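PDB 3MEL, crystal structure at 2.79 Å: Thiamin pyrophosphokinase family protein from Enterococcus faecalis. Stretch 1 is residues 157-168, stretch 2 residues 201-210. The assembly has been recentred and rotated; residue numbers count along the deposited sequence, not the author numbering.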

# COMPACT_ATOMS: atom_id res chain seq x y z
N ALA A 157 -14.21 -0.73 -0.62
CA ALA A 157 -13.34 -1.19 -1.68
C ALA A 157 -13.17 -2.70 -1.62
O ALA A 157 -13.05 -3.29 -0.54
N TYR A 158 -13.21 -3.32 -2.79
CA TYR A 158 -12.85 -4.71 -2.89
C TYR A 158 -11.53 -4.82 -3.63
O TYR A 158 -11.44 -4.64 -4.85
N CYS A 159 -10.48 -5.06 -2.84
CA CYS A 159 -9.13 -5.17 -3.35
C CYS A 159 -8.80 -6.64 -3.48
O CYS A 159 -8.67 -7.34 -2.49
N CYS A 160 -8.74 -7.13 -4.71
CA CYS A 160 -8.44 -8.53 -4.96
C CYS A 160 -6.94 -8.73 -4.95
O CYS A 160 -6.25 -8.25 -5.85
N LEU A 161 -6.43 -9.42 -3.94
CA LEU A 161 -5.00 -9.56 -3.80
C LEU A 161 -4.45 -10.58 -4.80
O LEU A 161 -3.25 -10.58 -5.15
N THR A 162 -5.36 -11.42 -5.27
CA THR A 162 -5.03 -12.45 -6.22
C THR A 162 -6.09 -12.46 -7.29
O THR A 162 -7.15 -11.88 -7.10
N PRO A 163 -5.83 -13.16 -8.41
CA PRO A 163 -6.95 -13.33 -9.33
C PRO A 163 -8.14 -13.90 -8.56
O PRO A 163 -7.97 -14.91 -7.86
N VAL A 164 -9.31 -13.27 -8.66
CA VAL A 164 -10.53 -13.77 -8.01
C VAL A 164 -11.52 -14.33 -9.04
O VAL A 164 -11.51 -13.91 -10.19
N GLU A 165 -12.35 -15.27 -8.63
CA GLU A 165 -13.34 -15.87 -9.52
C GLU A 165 -14.78 -15.71 -9.03
O GLU A 165 -15.06 -15.84 -7.84
N ASN A 166 -15.68 -15.43 -9.98
CA ASN A 166 -17.11 -15.32 -9.71
C ASN A 166 -17.37 -14.34 -8.58
O ASN A 166 -17.88 -14.70 -7.53
N LEU A 167 -16.99 -13.08 -8.80
CA LEU A 167 -17.15 -12.07 -7.76
C LEU A 167 -18.46 -11.31 -7.93
O LEU A 167 -18.59 -10.46 -8.82
N THR A 168 -19.44 -11.64 -7.08
CA THR A 168 -20.73 -10.96 -7.08
C THR A 168 -20.75 -10.05 -5.87
O THR A 168 -20.22 -10.38 -4.82
N PHE A 201 -17.65 -14.84 -3.57
CA PHE A 201 -16.68 -15.28 -4.55
C PHE A 201 -16.19 -16.69 -4.25
O PHE A 201 -16.35 -17.18 -3.13
N ASP A 202 -15.63 -17.36 -5.26
CA ASP A 202 -15.33 -18.78 -5.15
C ASP A 202 -13.86 -19.06 -4.92
O ASP A 202 -13.51 -20.10 -4.38
N ALA A 203 -13.00 -18.14 -5.35
CA ALA A 203 -11.57 -18.40 -5.34
C ALA A 203 -10.75 -17.13 -5.22
O ALA A 203 -11.10 -16.09 -5.81
N GLY A 204 -9.65 -17.21 -4.46
CA GLY A 204 -8.75 -16.09 -4.30
C GLY A 204 -8.85 -15.45 -2.93
O GLY A 204 -9.43 -16.01 -2.01
N MSE A 205 -8.27 -14.27 -2.78
CA MSE A 205 -8.40 -13.58 -1.53
C MSE A 205 -8.60 -12.10 -1.71
O MSE A 205 -7.93 -11.47 -2.50
N ILE A 206 -9.55 -11.56 -0.95
CA ILE A 206 -9.89 -10.16 -1.05
C ILE A 206 -9.66 -9.45 0.27
O ILE A 206 -9.81 -10.02 1.36
N ALA A 207 -9.26 -8.19 0.14
CA ALA A 207 -9.08 -7.34 1.27
C ALA A 207 -10.18 -6.31 1.17
O ALA A 207 -10.14 -5.44 0.31
N VAL A 208 -11.18 -6.42 2.02
CA VAL A 208 -12.20 -5.41 2.02
C VAL A 208 -11.62 -4.20 2.74
O VAL A 208 -11.09 -4.34 3.84
N ILE A 209 -11.68 -3.03 2.10
CA ILE A 209 -11.14 -1.82 2.71
C ILE A 209 -12.16 -0.70 2.81
O ILE A 209 -12.80 -0.36 1.83
N GLN A 210 -12.32 -0.13 4.01
CA GLN A 210 -13.17 1.04 4.21
C GLN A 210 -12.32 2.24 4.57
O GLN A 210 -11.44 2.14 5.41

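How do the paired strands divide their side chains? Residues 157-160 run antiparallel to 206-210, and along each extended strand the side chains alternate between two faces of the sheet. Ala157, Cys159, Ala207 and Ile209 share one face. There the small side chains lie almost flush, with Cys159 CB 4.2 Å from Ala207 CB, and the bulk comes from Ile209: its m, t rotamer carries its CD1 to 3.7 Å from SG of Cys159, itself in the m rotamer. The backbone beneath is firmly tied at this pair, with Ala207 N donating to Cys159 O at 2.8 Å and Cys159 N to Ala207 O at 3.2 Å.

What fills the face that carries Tyr158, Cys160, Ile206 and Val208? Ile206, in the m, t rotamer, is the central bump. Its CG2 lies at the edge of the Tyr158 ring, near the ring plane, and 4.2 Å from Tyr158 CB, while its CG1 comes within 3.7 Å of Val164 CG2 and 4.3 Å of Cys160 SG. Its far end, CD1, reaches Leu167 CD1 at 4.1 Å. Tyr158 (m) also touches Val208, in the t rotamer, with CE1 of Tyr158 3.9 Å from Val208 CG2.

Where does the loop after Cys160 fit? Leu161 points toward the second stretch, and its m, t rotamer sets CD1 in a hollow between Met205 CE, only 3.3 Å away, and Ala207 CB, 4.1 Å away. Met205 is a selenomethionine whose chi1, at -130°, falls between wells, while chi3 is p. Thr162, in the p rotamer, also points inward; its OG1 accepts from Met205 N at 3.0 Å and donates to Pro163 O at 3.1 Å. This hydroxyl occupies the space beside Gly204, its OG1 3.2 Å from Gly204 CA. A CB on Gly204 would clash with Thr162 OG1, Pro163 O and Val164 CG2, and the backbone angles themselves call for glycine.

How is the contact closed beyond the loop? Val164, in the t rotamer, bridges two neighbours: CG1 lies 3.9 Å from Phe201 CB, while CG2 meets Ile206. Leu167 begins sideways, but its t, p rotamer brings its end nearer, placing CD1 4.1 Å from Phe201 CB. The Phe201 ring, with chi1 p, leads away from the first stretch. At the more open margin, Asn166 (t) points toward the second stretch and Asp202 (m) toward the first, so their polar ends meet: Asn166 ND2 donates to Asp202 OD2 at 3.3 Å.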

# COMPACT_ATOMS: atom_id res chain seq x y z
CB ALA A 157 -12.00 -0.52 -1.59
CB TYR A 158 -13.95 -5.52 -3.55
CG TYR A 158 -15.22 -5.52 -2.74
CD1 TYR A 158 -15.48 -6.53 -1.81
CD2 TYR A 158 -16.16 -4.51 -2.88
CE1 TYR A 158 -16.64 -6.52 -1.05
CE2 TYR A 158 -17.31 -4.50 -2.15
CZ TYR A 158 -17.55 -5.50 -1.23
OH TYR A 158 -18.71 -5.46 -0.51
CB CYS A 159 -8.20 -4.47 -2.38
SG CYS A 159 -8.62 -2.73 -2.17
CB CYS A 160 -9.02 -8.97 -6.30
SG CYS A 160 -10.79 -8.69 -6.41
CB LEU A 161 -4.65 -9.94 -2.37
CG LEU A 161 -5.15 -8.91 -1.35
CD1 LEU A 161 -4.87 -9.40 0.06
CD2 LEU A 161 -4.53 -7.54 -1.62
CB THR A 162 -5.11 -13.81 -5.56
OG1 THR A 162 -6.48 -14.06 -5.24
CG2 THR A 162 -4.26 -13.83 -4.31
CB PRO A 163 -6.43 -14.38 -10.33
CG PRO A 163 -4.97 -14.48 -10.10
CD PRO A 163 -4.71 -14.07 -8.70
CB VAL A 164 -11.19 -12.68 -7.10
CG1 VAL A 164 -12.68 -12.94 -6.93
CG2 VAL A 164 -10.52 -12.62 -5.76
CB GLU A 165 -13.04 -17.35 -9.72
CG GLU A 165 -12.04 -17.64 -10.82
CD GLU A 165 -11.77 -19.12 -10.97
OE1 GLU A 165 -12.35 -19.90 -10.17
OE2 GLU A 165 -10.99 -19.51 -11.87
CB ASN A 166 -17.71 -16.70 -9.39
CG ASN A 166 -19.23 -16.70 -9.35
OD1 ASN A 166 -19.90 -15.97 -10.10
ND2 ASN A 166 -19.80 -17.52 -8.47
CB LEU A 167 -15.97 -11.09 -7.76
CG LEU A 167 -16.12 -9.89 -6.82
CD1 LEU A 167 -16.46 -10.35 -5.43
CD2 LEU A 167 -14.89 -9.04 -6.81
CB THR A 168 -21.91 -11.94 -6.98
OG1 THR A 168 -21.85 -12.90 -8.04
CG2 THR A 168 -23.23 -11.20 -7.07
CB PHE A 201 -15.53 -14.27 -4.67
CG PHE A 201 -14.66 -14.16 -3.44
CD1 PHE A 201 -13.41 -14.76 -3.39
CD2 PHE A 201 -15.07 -13.41 -2.36
CE1 PHE A 201 -12.61 -14.64 -2.28
CE2 PHE A 201 -14.26 -13.28 -1.24
CZ PHE A 201 -13.03 -13.91 -1.20
CB ASP A 202 -15.76 -19.53 -6.41
CG ASP A 202 -17.27 -19.55 -6.61
OD1 ASP A 202 -18.03 -19.22 -5.67
OD2 ASP A 202 -17.69 -19.92 -7.73
CB ALA A 203 -11.15 -19.17 -6.59
CB MSE A 205 -7.21 -13.84 -0.63
CG MSE A 205 -7.63 -14.26 0.77
SE MSE A 205 -6.21 -14.02 2.06
CE MSE A 205 -5.72 -12.18 1.67
CB ILE A 206 -11.34 -9.94 -1.51
CG1 ILE A 206 -11.64 -10.80 -2.74
CG2 ILE A 206 -11.59 -8.47 -1.81
CD1 ILE A 206 -13.09 -10.83 -3.11
CB ALA A 207 -7.71 -6.66 1.22
CB VAL A 208 -13.48 -5.91 2.70
CG1 VAL A 208 -14.45 -4.77 2.92
CG2 VAL A 208 -14.10 -7.01 1.86
CB ILE A 209 -9.90 -1.28 1.93
CG1 ILE A 209 -8.72 -2.26 2.04
CG2 ILE A 209 -9.49 0.09 2.45
CD1 ILE A 209 -7.51 -1.81 1.26
CB GLN A 210 -14.21 0.78 5.30
CG GLN A 210 -15.21 -0.32 4.96
CD GLN A 210 -16.36 -0.40 5.97
OE1 GLN A 210 -16.70 -1.48 6.45
NE2 GLN A 210 -16.95 0.75 6.28